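TSC1 N-terminal domain (Chaetomium thermophilum, PDB 7A0M) probably serves as the lipid-binding part of hamartin, recognising lysosomal phosphoinositides so that the TSC complex can reach the lysosome and regulate mTORC1. Local coordinates at residues E370-R373 / K374-L377; V360-A363 / E364-R368; P324-F327 / T328-Y331. All coordinates share one frame; numbering follows the deposited sequence.

Contact 1 of 3, residues E370-R373 / K374-L377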
ATOM      1  N   GLU B 370       3.368   1.575  11.531  1.00 58.84           N
ATOM      2  CA  GLU B 370       3.578   2.422  10.360  1.00 49.30           C
ATOM      3  C   GLU B 370       4.534   1.778   9.363  1.00 50.99           C
ATOM      4  O   GLU B 370       4.318   1.856   8.148  1.00 52.30           O
ATOM      5  CB  GLU B 370       4.101   3.790  10.795  1.00 50.79           C
ATOM      6  CG  GLU B 370       3.012   4.769  11.204  1.00 46.84           C
ATOM      7  CD  GLU B 370       2.109   5.150  10.046  1.00 55.15           C
ATOM      8  OE1 GLU B 370       2.603   5.803   9.102  1.00 58.40           O
ATOM      9  OE2 GLU B 370       0.911   4.794  10.079  1.00 46.94           O
ATOM     10  N   ARG B 371       5.599   1.138   9.855  1.00 36.44           N
ATOM     11  CA  ARG B 371       6.588   0.562   8.949  1.00 34.61           C
ATOM     12  C   ARG B 371       6.015  -0.601   8.148  1.00 36.83           C
ATOM     13  O   ARG B 371       6.438  -0.834   7.011  1.00 43.72           O
ATOM     14  CB  ARG B 371       7.827   0.112   9.726  1.00 50.18           C
ATOM     15  CG  ARG B 371       7.557  -0.910  10.815  1.00 68.74           C
ATOM     16  CD  ARG B 371       8.808  -1.722  11.109  1.00 72.54           C
ATOM     17  NE  ARG B 371       8.647  -2.585  12.275  1.00 80.06           N
ATOM     18  CZ  ARG B 371       9.476  -3.576  12.588  1.00 80.30           C
ATOM     19  NH1 ARG B 371      10.521  -3.838  11.815  1.00 81.23           N
ATOM     20  NH2 ARG B 371       9.256  -4.309  13.670  1.00 82.79           N
ATOM     21  N   PHE B 372       5.061  -1.339   8.717  1.00 33.20           N
ATOM     22  CA  PHE B 372       4.399  -2.394   7.960  1.00 33.82           C
ATOM     23  C   PHE B 372       3.334  -1.836   7.026  1.00 38.16           C
ATOM     24  O   PHE B 372       3.109  -2.395   5.946  1.00 43.76           O
ATOM     25  CB  PHE B 372       3.790  -3.426   8.909  1.00 36.80           C
ATOM     26  CG  PHE B 372       4.803  -4.129   9.764  1.00 44.12           C
ATOM     27  CD1 PHE B 372       5.988  -4.589   9.214  1.00 47.14           C
ATOM     28  CD2 PHE B 372       4.577  -4.322  11.116  1.00 41.02           C
ATOM     29  CE1 PHE B 372       6.927  -5.233   9.994  1.00 52.19           C
ATOM     30  CE2 PHE B 372       5.514  -4.968  11.903  1.00 43.65           C
ATOM     31  CZ  PHE B 372       6.690  -5.423  11.341  1.00 54.78           C
ATOM     32  N   ARG B 373       2.670  -0.747   7.424  1.00 36.47           N
ATOM     33  CA  ARG B 373       1.694  -0.110   6.546  1.00 40.98           C
ATOM     34  C   ARG B 373       2.346   0.346   5.248  1.00 39.80           C
ATOM     35  O   ARG B 373       1.774   0.185   4.164  1.00 45.52           O
ATOM     36  CB  ARG B 373       1.037   1.074   7.253  1.00 48.17           C
ATOM     37  CG  ARG B 373      -0.008   1.778   6.409  1.00 44.31           C
ATOM     38  CD  ARG B 373      -0.466   3.080   7.045  1.00 42.88           C
ATOM     39  NE  ARG B 373       0.623   4.047   7.177  1.00 42.19           N
ATOM     40  CZ  ARG B 373       1.107   4.776   6.175  1.00 41.54           C
ATOM     41  NH1 ARG B 373       0.606   4.653   4.954  1.00 43.76           N
ATOM     42  NH2 ARG B 373       2.097   5.631   6.393  1.00 38.63           N
ATOM     43  N   LYS B 374       3.551   0.910   5.339  1.00 36.46           N
ATOM     44  CA  LYS B 374       4.282   1.390   4.175  1.00 43.55           C
ATOM     45  C   LYS B 374       4.816   0.259   3.306  1.00 43.73           C
ATOM     46  O   LYS B 374       5.482   0.536   2.302  1.00 38.70           O
ATOM     47  CB  LYS B 374       5.445   2.273   4.628  1.00 44.14           C
ATOM     48  CG  LYS B 374       5.032   3.503   5.419  1.00 49.89           C
ATOM     49  CD  LYS B 374       6.248   4.333   5.798  1.00 53.62           C
ATOM     50  CE  LYS B 374       5.877   5.477   6.725  1.00 56.42           C
ATOM     51  NZ  LYS B 374       7.082   6.213   7.195  1.00 66.11           N
ATOM     52  N   GLN B 375       4.548  -0.995   3.664  1.00 44.60           N
ATOM     53  CA  GLN B 375       4.994  -2.146   2.895  1.00 50.25           C
ATOM     54  C   GLN B 375       3.865  -2.860   2.167  1.00 44.86           C
ATOM     55  O   GLN B 375       4.131  -3.827   1.445  1.00 48.99           O
ATOM     56  CB  GLN B 375       5.704  -3.149   3.813  1.00 58.53           C
ATOM     57  CG  GLN B 375       7.064  -2.711   4.322  1.00 60.21           C
ATOM     58  CD  GLN B 375       7.645  -3.697   5.320  1.00 70.71           C
ATOM     59  OE1 GLN B 375       6.980  -4.652   5.725  1.00 54.82           O
ATOM     60  NE2 GLN B 375       8.891  -3.472   5.720  1.00 71.22           N
ATOM     61  N   HIS B 376       2.617  -2.422   2.330  1.00 39.40           N
ATOM     62  CA  HIS B 376       1.480  -3.170   1.816  1.00 40.18           C
ATOM     63  C   HIS B 376       0.548  -2.277   1.010  1.00 44.32           C
ATOM     64  O   HIS B 376       0.224  -1.159   1.425  1.00 42.01           O
ATOM     65  CB  HIS B 376       0.711  -3.841   2.957  1.00 51.33           C
ATOM     66  CG  HIS B 376       1.452  -4.978   3.589  1.00 47.27           C
ATOM     67  ND1 HIS B 376       2.463  -4.790   4.506  1.00 44.79           N
ATOM     68  CD2 HIS B 376       1.338  -6.317   3.424  1.00 32.94           C
ATOM     69  CE1 HIS B 376       2.936  -5.964   4.885  1.00 39.97           C
ATOM     70  NE2 HIS B 376       2.269  -6.908   4.243  1.00 46.36           N
ATOM     71  N   LEU B 377       0.116  -2.791  -0.139  1.00 39.70           N
ATOM     72  CA  LEU B 377      -0.856  -2.115  -0.982  1.00 41.66           C
ATOM     73  C   LEU B 377      -2.241  -2.153  -0.342  1.00 44.48           C
ATOM     74  O   LEU B 377      -2.509  -2.930   0.581  1.00 47.14           O
ATOM     75  CB  LEU B 377      -0.909  -2.768  -2.363  1.00 32.59           C
ATOM     76  CG  LEU B 377       0.391  -2.805  -3.167  1.00 42.38           C
ATOM     77  CD1 LEU B 377       0.289  -3.832  -4.284  1.00 35.32           C
ATOM     78  CD2 LEU B 377       0.715  -1.430  -3.726  1.00 35.17           C
TER
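His-376 and Phe-372 form one tight side of this contact, where helix 357-373 ends. Imidazole ND1 donates to Phe-372 O at 2.9 Å with an N-H...O angle of 162°, and the oxygen lies near the ring plane. The same carbonyl accepts Gln-375 N at 3.0 Å, and the two donors come from opposite faces of its plane. His-376 N closes a type I beta turn onto Arg-373 O at 3.3 Å.

A second tight point is the Glu-370 carboxylate, gripped side-on by Arg-373: NH2 reaches OE1 at 2.8 Å, and NE reaches OE2 at 3.0 Å. A bend at chi3 (62°) turns the guanidinium back to Glu-370. Tyr-383 of the second subunit packs on both residues, and Arg-373 NH1 bonds Leu-378 O of that subunit.

The loose, solvent side is the outer end of Lys-374. Its chain, extended beyond CG, passes over one guanidinium face, CG 3.8 Å from Arg-373 NH2, while NZ stays 4.9 Å from Glu-370 OE1.

Within the chain, His-376 NE2 bonds Thr-328 on helix 323-333, Phe-372 packs on Tyr-274 and Leu-278 of helix 267-278, and the backbone of Gln-375 pairs with Val-414.

Contact 2 of 3, residues V360-A363 / E364-R368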
ATOM      1  N   VAL B 360      -2.814   5.633  25.051  1.00 64.75           N
ATOM      2  CA  VAL B 360      -1.373   5.643  24.827  1.00 61.40           C
ATOM      3  C   VAL B 360      -0.944   4.349  24.146  1.00 61.04           C
ATOM      4  O   VAL B 360      -0.129   4.357  23.216  1.00 64.71           O
ATOM      5  CB  VAL B 360      -0.625   5.864  26.156  1.00 67.33           C
ATOM      6  CG1 VAL B 360       0.865   5.616  25.982  1.00 73.23           C
ATOM      7  CG2 VAL B 360      -0.878   7.269  26.677  1.00 57.90           C
ATOM      8  N   HIS B 361      -1.492   3.220  24.600  1.00 58.27           N
ATOM      9  CA  HIS B 361      -1.195   1.939  23.970  1.00 54.70           C
ATOM     10  C   HIS B 361      -1.665   1.905  22.521  1.00 51.54           C
ATOM     11  O   HIS B 361      -0.970   1.373  21.649  1.00 58.99           O
ATOM     12  CB  HIS B 361      -1.849   0.812  24.766  1.00 54.78           C
ATOM     13  CG  HIS B 361      -1.623  -0.550  24.190  1.00 55.84           C
ATOM     14  ND1 HIS B 361      -2.546  -1.176  23.381  1.00 58.25           N
ATOM     15  CD2 HIS B 361      -0.582  -1.409  24.308  1.00 58.74           C
ATOM     16  CE1 HIS B 361      -2.085  -2.361  23.024  1.00 59.87           C
ATOM     17  NE2 HIS B 361      -0.894  -2.526  23.573  1.00 61.02           N
ATOM     18  N   ALA B 362      -2.839   2.477  22.244  1.00 44.14           N
ATOM     19  CA  ALA B 362      -3.349   2.497  20.875  1.00 39.52           C
ATOM     20  C   ALA B 362      -2.442   3.304  19.955  1.00 42.54           C
ATOM     21  O   ALA B 362      -2.113   2.866  18.846  1.00 45.88           O
ATOM     22  CB  ALA B 362      -4.771   3.055  20.856  1.00 40.88           C
ATOM     23  N   ALA B 363      -2.032   4.496  20.396  1.00 42.27           N
ATOM     24  CA  ALA B 363      -1.125   5.312  19.594  1.00 39.98           C
ATOM     25  C   ALA B 363       0.212   4.613  19.378  1.00 37.88           C
ATOM     26  O   ALA B 363       0.802   4.705  18.295  1.00 52.02           O
ATOM     27  CB  ALA B 363      -0.916   6.673  20.258  1.00 40.04           C
ATOM     28  N   GLU B 364       0.706   3.908  20.397  1.00 44.07           N
ATOM     29  CA  GLU B 364       1.986   3.219  20.264  1.00 48.92           C
ATOM     30  C   GLU B 364       1.890   2.041  19.300  1.00 50.83           C
ATOM     31  O   GLU B 364       2.823   1.789  18.528  1.00 53.29           O
ATOM     32  CB  GLU B 364       2.470   2.758  21.637  1.00 51.91           C
ATOM     33  CG  GLU B 364       2.957   3.881  22.538  1.00 60.58           C
ATOM     34  CD  GLU B 364       3.237   3.412  23.952  1.00 73.88           C
ATOM     35  OE1 GLU B 364       3.033   2.213  24.233  1.00 81.82           O
ATOM     36  OE2 GLU B 364       3.660   4.242  24.784  1.00 82.12           O
ATOM     37  N   ILE B 365       0.777   1.302  19.335  1.00 57.24           N
ATOM     38  CA  ILE B 365       0.577   0.216  18.377  1.00 50.81           C
ATOM     39  C   ILE B 365       0.520   0.764  16.957  1.00 45.65           C
ATOM     40  O   ILE B 365       1.107   0.193  16.029  1.00 43.47           O
ATOM     41  CB  ILE B 365      -0.692  -0.584  18.727  1.00 45.90           C
ATOM     42  CG1 ILE B 365      -0.526  -1.300  20.068  1.00 50.67           C
ATOM     43  CG2 ILE B 365      -1.015  -1.585  17.624  1.00 39.22           C
ATOM     44  CD1 ILE B 365       0.243  -2.599  19.982  1.00 63.56           C
ATOM     45  N   ARG B 366      -0.184   1.882  16.765  1.00 47.37           N
ATOM     46  CA  ARG B 366      -0.263   2.502  15.446  1.00 55.45           C
ATOM     47  C   ARG B 366       1.107   2.964  14.969  1.00 51.34           C
ATOM     48  O   ARG B 366       1.501   2.700  13.827  1.00 45.69           O
ATOM     49  CB  ARG B 366      -1.234   3.681  15.481  1.00 62.35           C
ATOM     50  CG  ARG B 366      -2.691   3.292  15.516  1.00 64.97           C
ATOM     51  CD  ARG B 366      -3.557   4.509  15.274  1.00 59.36           C
ATOM     52  NE  ARG B 366      -3.764   5.305  16.477  1.00 64.91           N
ATOM     53  CZ  ARG B 366      -4.847   5.222  17.243  1.00 66.36           C
ATOM     54  NH1 ARG B 366      -5.820   4.377  16.929  1.00 71.29           N
ATOM     55  NH2 ARG B 366      -4.958   5.983  18.323  1.00 65.18           N
ATOM     56  N   GLU B 367       1.844   3.665  15.834  1.00 52.78           N
ATOM     57  CA  GLU B 367       3.126   4.230  15.428  1.00 54.02           C
ATOM     58  C   GLU B 367       4.116   3.137  15.045  1.00 55.87           C
ATOM     59  O   GLU B 367       4.920   3.313  14.123  1.00 50.61           O
ATOM     60  CB  GLU B 367       3.688   5.103  16.549  1.00 53.79           C
ATOM     61  CG  GLU B 367       4.780   6.066  16.109  1.00 81.65           C
ATOM     62  CD  GLU B 367       4.295   7.069  15.076  1.00 90.24           C
ATOM     63  OE1 GLU B 367       4.258   6.725  13.875  1.00 91.20           O
ATOM     64  OE2 GLU B 367       3.944   8.202  15.466  1.00 92.50           O
ATOM     65  N   ARG B 368       4.066   1.996  15.735  1.00 42.15           N
ATOM     66  CA  ARG B 368       4.935   0.878  15.395  1.00 44.02           C
ATOM     67  C   ARG B 368       4.425   0.079  14.204  1.00 44.67           C
ATOM     68  O   ARG B 368       5.206  -0.651  13.585  1.00 40.59           O
ATOM     69  CB  ARG B 368       5.101  -0.047  16.603  1.00 54.27           C
ATOM     70  CG  ARG B 368       5.875   0.574  17.753  1.00 61.36           C
ATOM     71  CD  ARG B 368       6.317  -0.484  18.746  1.00 63.94           C
ATOM     72  NE  ARG B 368       7.244   0.052  19.738  1.00 66.96           N
ATOM     73  CZ  ARG B 368       8.172  -0.671  20.358  1.00 63.93           C
ATOM     74  NH1 ARG B 368       8.301  -1.962  20.083  1.00 59.57           N
ATOM     75  NH2 ARG B 368       8.973  -0.104  21.248  1.00 62.66           N
TER
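Ile-365 lays its CG1 over one face of the His-361 ring, 3.8 Å from the centroid and 23° off the ring normal, a CH-pi contact offset toward the rim. His-361 CG stands opposite its own backbone N (chi1 179°), which carries the imidazole along the helix to this branch. One residue earlier on each side, Val-360 and Glu-364 run side by side, CG1 3.3 Å from OE2. On another flank the Arg-366 chain bends at chi3 (-82°) and brings one guanidinium face over Ala-362 O, with NH2 3.9 Å from Ala-362 CB.

The i to i+4 bonds of an alpha helix set these spacings, among them Ile-365 N to His-361 O at 2.9 Å and Arg-366 N to Ala-362 O at 3.0 Å. Beyond them, Ile-365 packs on Ala-275 and Leu-278 of helix 267-278, and Arg-366 NH1 bonds Tyr-383 O of the second subunit.

A leucine in place of Arg-366 would probably leave that carbonyl across the interface without its donor and strip Ala-362 O of its guanidinium cover. Ile-365 thus turns an apolar surface to its own chain, whereas Arg-366 carries charge to the partner subunit, besides a weak intrachain bond to Arg-343 O.

Contact 3 of 3, residues P324-F327 / T328-Y331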
ATOM      1  N   PRO B 324       7.278  -9.351  10.560  1.00 39.93           N
ATOM      2  CA  PRO B 324       6.744  -8.755   9.319  1.00 35.17           C
ATOM      3  C   PRO B 324       5.904  -9.714   8.496  1.00 40.16           C
ATOM      4  O   PRO B 324       4.869  -9.313   7.949  1.00 49.02           O
ATOM      5  CB  PRO B 324       8.010  -8.322   8.565  1.00 53.09           C
ATOM      6  CG  PRO B 324       9.028  -8.125   9.622  1.00 47.50           C
ATOM      7  CD  PRO B 324       8.739  -9.163  10.662  1.00 41.55           C
ATOM      8  N   GLU B 325       6.322 -10.977   8.388  1.00 50.08           N
ATOM      9  CA  GLU B 325       5.525 -11.958   7.658  1.00 44.40           C
ATOM     10  C   GLU B 325       4.196 -12.226   8.351  1.00 36.32           C
ATOM     11  O   GLU B 325       3.207 -12.559   7.686  1.00 35.61           O
ATOM     12  CB  GLU B 325       6.316 -13.257   7.492  1.00 34.70           C
ATOM     13  CG  GLU B 325       7.566 -13.129   6.626  1.00 46.47           C
ATOM     14  CD  GLU B 325       8.750 -12.531   7.368  1.00 56.57           C
ATOM     15  OE1 GLU B 325       8.566 -12.050   8.506  1.00 61.26           O
ATOM     16  OE2 GLU B 325       9.867 -12.539   6.811  1.00 68.21           O
ATOM     17  N   TYR B 326       4.151 -12.088   9.679  1.00 31.25           N
ATOM     18  CA  TYR B 326       2.895 -12.274  10.399  1.00 39.14           C
ATOM     19  C   TYR B 326       1.918 -11.145  10.096  1.00 31.53           C
ATOM     20  O   TYR B 326       0.714 -11.383   9.942  1.00 35.84           O
ATOM     21  CB  TYR B 326       3.165 -12.374  11.900  1.00 44.91           C
ATOM     22  CG  TYR B 326       1.955 -12.751  12.723  1.00 44.28           C
ATOM     23  CD1 TYR B 326       1.125 -13.794  12.334  1.00 42.33           C
ATOM     24  CD2 TYR B 326       1.652 -12.075  13.898  1.00 36.91           C
ATOM     25  CE1 TYR B 326       0.020 -14.147  13.088  1.00 47.66           C
ATOM     26  CE2 TYR B 326       0.551 -12.422  14.658  1.00 36.20           C
ATOM     27  CZ  TYR B 326      -0.262 -13.459  14.248  1.00 43.86           C
ATOM     28  OH  TYR B 326      -1.359 -13.806  15.002  1.00 53.04           O
ATOM     29  N   PHE B 327       2.415  -9.907  10.013  1.00 37.24           N
ATOM     30  CA  PHE B 327       1.573  -8.797   9.577  1.00 44.65           C
ATOM     31  C   PHE B 327       1.005  -9.059   8.189  1.00 35.90           C
ATOM     32  O   PHE B 327      -0.179  -8.807   7.936  1.00 46.45           O
ATOM     33  CB  PHE B 327       2.377  -7.494   9.595  1.00 45.81           C
ATOM     34  CG  PHE B 327       1.571  -6.267   9.249  1.00 37.93           C
ATOM     35  CD1 PHE B 327       1.310  -5.931   7.928  1.00 35.48           C
ATOM     36  CD2 PHE B 327       1.090  -5.437  10.249  1.00 45.20           C
ATOM     37  CE1 PHE B 327       0.573  -4.804   7.613  1.00 34.18           C
ATOM     38  CE2 PHE B 327       0.354  -4.306   9.939  1.00 41.92           C
ATOM     39  CZ  PHE B 327       0.096  -3.990   8.621  1.00 35.90           C
ATOM     40  N   THR B 328       1.840  -9.563   7.277  1.00 40.61           N
ATOM     41  CA  THR B 328       1.402  -9.796   5.905  1.00 39.45           C
ATOM     42  C   THR B 328       0.275 -10.820   5.844  1.00 45.65           C
ATOM     43  O   THR B 328      -0.712 -10.626   5.125  1.00 48.65           O
ATOM     44  CB  THR B 328       2.587 -10.248   5.052  1.00 34.06           C
ATOM     45  OG1 THR B 328       3.504  -9.159   4.893  1.00 40.32           O
ATOM     46  CG2 THR B 328       2.120 -10.716   3.681  1.00 35.01           C
ATOM     47  N   ILE B 329       0.396 -11.913   6.601  1.00 44.51           N
ATOM     48  CA  ILE B 329      -0.612 -12.964   6.516  1.00 43.02           C
ATOM     49  C   ILE B 329      -1.904 -12.532   7.205  1.00 37.38           C
ATOM     50  O   ILE B 329      -3.000 -12.890   6.755  1.00 45.29           O
ATOM     51  CB  ILE B 329      -0.063 -14.289   7.086  1.00 51.15           C
ATOM     52  CG1 ILE B 329      -0.941 -15.464   6.653  1.00 55.58           C
ATOM     53  CG2 ILE B 329       0.057 -14.240   8.604  1.00 49.18           C
ATOM     54  CD1 ILE B 329      -1.007 -15.648   5.151  1.00 76.12           C
ATOM     55  N   LEU B 330      -1.810 -11.757   8.288  1.00 38.24           N
ATOM     56  CA  LEU B 330      -3.015 -11.241   8.932  1.00 39.66           C
ATOM     57  C   LEU B 330      -3.706 -10.213   8.046  1.00 48.11           C
ATOM     58  O   LEU B 330      -4.931 -10.244   7.878  1.00 36.61           O
ATOM     59  CB  LEU B 330      -2.669 -10.629  10.290  1.00 39.96           C
ATOM     60  CG  LEU B 330      -2.198 -11.562  11.405  1.00 50.39           C
ATOM     61  CD1 LEU B 330      -1.836 -10.753  12.642  1.00 44.32           C
ATOM     62  CD2 LEU B 330      -3.265 -12.595  11.731  1.00 47.88           C
ATOM     63  N   TYR B 331      -2.930  -9.293   7.470  1.00 43.64           N
ATOM     64  CA  TYR B 331      -3.497  -8.289   6.578  1.00 34.34           C
ATOM     65  C   TYR B 331      -4.003  -8.911   5.283  1.00 38.52           C
ATOM     66  O   TYR B 331      -4.968  -8.412   4.693  1.00 46.62           O
ATOM     67  CB  TYR B 331      -2.452  -7.212   6.287  1.00 27.16           C
ATOM     68  CG  TYR B 331      -2.898  -6.146   5.314  1.00 37.17           C
ATOM     69  CD1 TYR B 331      -3.755  -5.129   5.712  1.00 38.35           C
ATOM     70  CD2 TYR B 331      -2.450  -6.149   4.000  1.00 32.38           C
ATOM     71  CE1 TYR B 331      -4.160  -4.148   4.826  1.00 43.27           C
ATOM     72  CE2 TYR B 331      -2.850  -5.174   3.106  1.00 42.67           C
ATOM     73  CZ  TYR B 331      -3.706  -4.177   3.525  1.00 42.02           C
ATOM     74  OH  TYR B 331      -4.104  -3.204   2.638  1.00 43.18           O
TER
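Tyr-326 runs out from helix 323-333 with Leu-330 over one face of its ring, and its path can be followed atom by atom. From CB the chain turns to put CG anti to the backbone N (chi1 -172°), which swings the ring along the helix toward the next turn. Along the CD1-CE1 edge, CD1 lies 3.9 Å from Ile-329 CG2, a methyl that approaches obliquely while the two side chains cross at about a right angle. Farther out CE1 comes within 3.8 Å of Leu-330 CG. Along the CD2-CE2 edge both carbons meet Leu-330 CD1, and CZ is 3.5 Å from that same methyl. Leu-330 CD1 stands 3.7 Å from the ring centroid and 19° off the normal, a CH-pi contact over the face. The tip, OH, has both Leu-330 methyls close by and its hydrogen-bond partner on helix 267-278, where it meets Leu-270 O.

The scaffold is a regular alpha helix within an all-helical domain: Leu-330 N bonds Tyr-326 O at 3.0 Å and Tyr-331 N bonds Phe-327 O at 2.8 Å, the latter with an N-H...O angle of 165°. These i to i+4 links put Tyr-326 and Leu-330 on one flank, where helices 242-255 and 267-278 pack against the tyrosine ring.

A second flank carries Phe-327 and Tyr-331, which lie side by side and point the same way; Phe-327 CE1 touches Tyr-331 CB at 4.1 Å. Tyr-331 OH bonds Leu-377 O, and the Phe-327 ring meets those of His-376, Phe-372 and Phe-338. Thr-328 OG1 sits beside its own backbone N and bonds His-376 NE2, while its separation from Pro-324 O allows at most a weak bond. Tyr-383 of the second subunit packs on Phe-327.

From the N terminus, contact 3 comes first, within helix 323-333; contact 2 follows in helix 357-373, and contact 1 at the end of that same helix. The three lie in series, none enclosing or crossing another, and each closes only a turn or so of chain. Contacts 2 and 1 adjoin in sequence, their centres 15 Å apart. Contact 1 comes back through space to contact 3, 10 Å between centres, and two probable hydrogen bonds between them tie the loop after helix 357-373 to helix 323-333. Contacts 2 and 3 do not touch, their nearest atoms about 7 Å apart. All three pack on helix 267-278 and meet the second subunit.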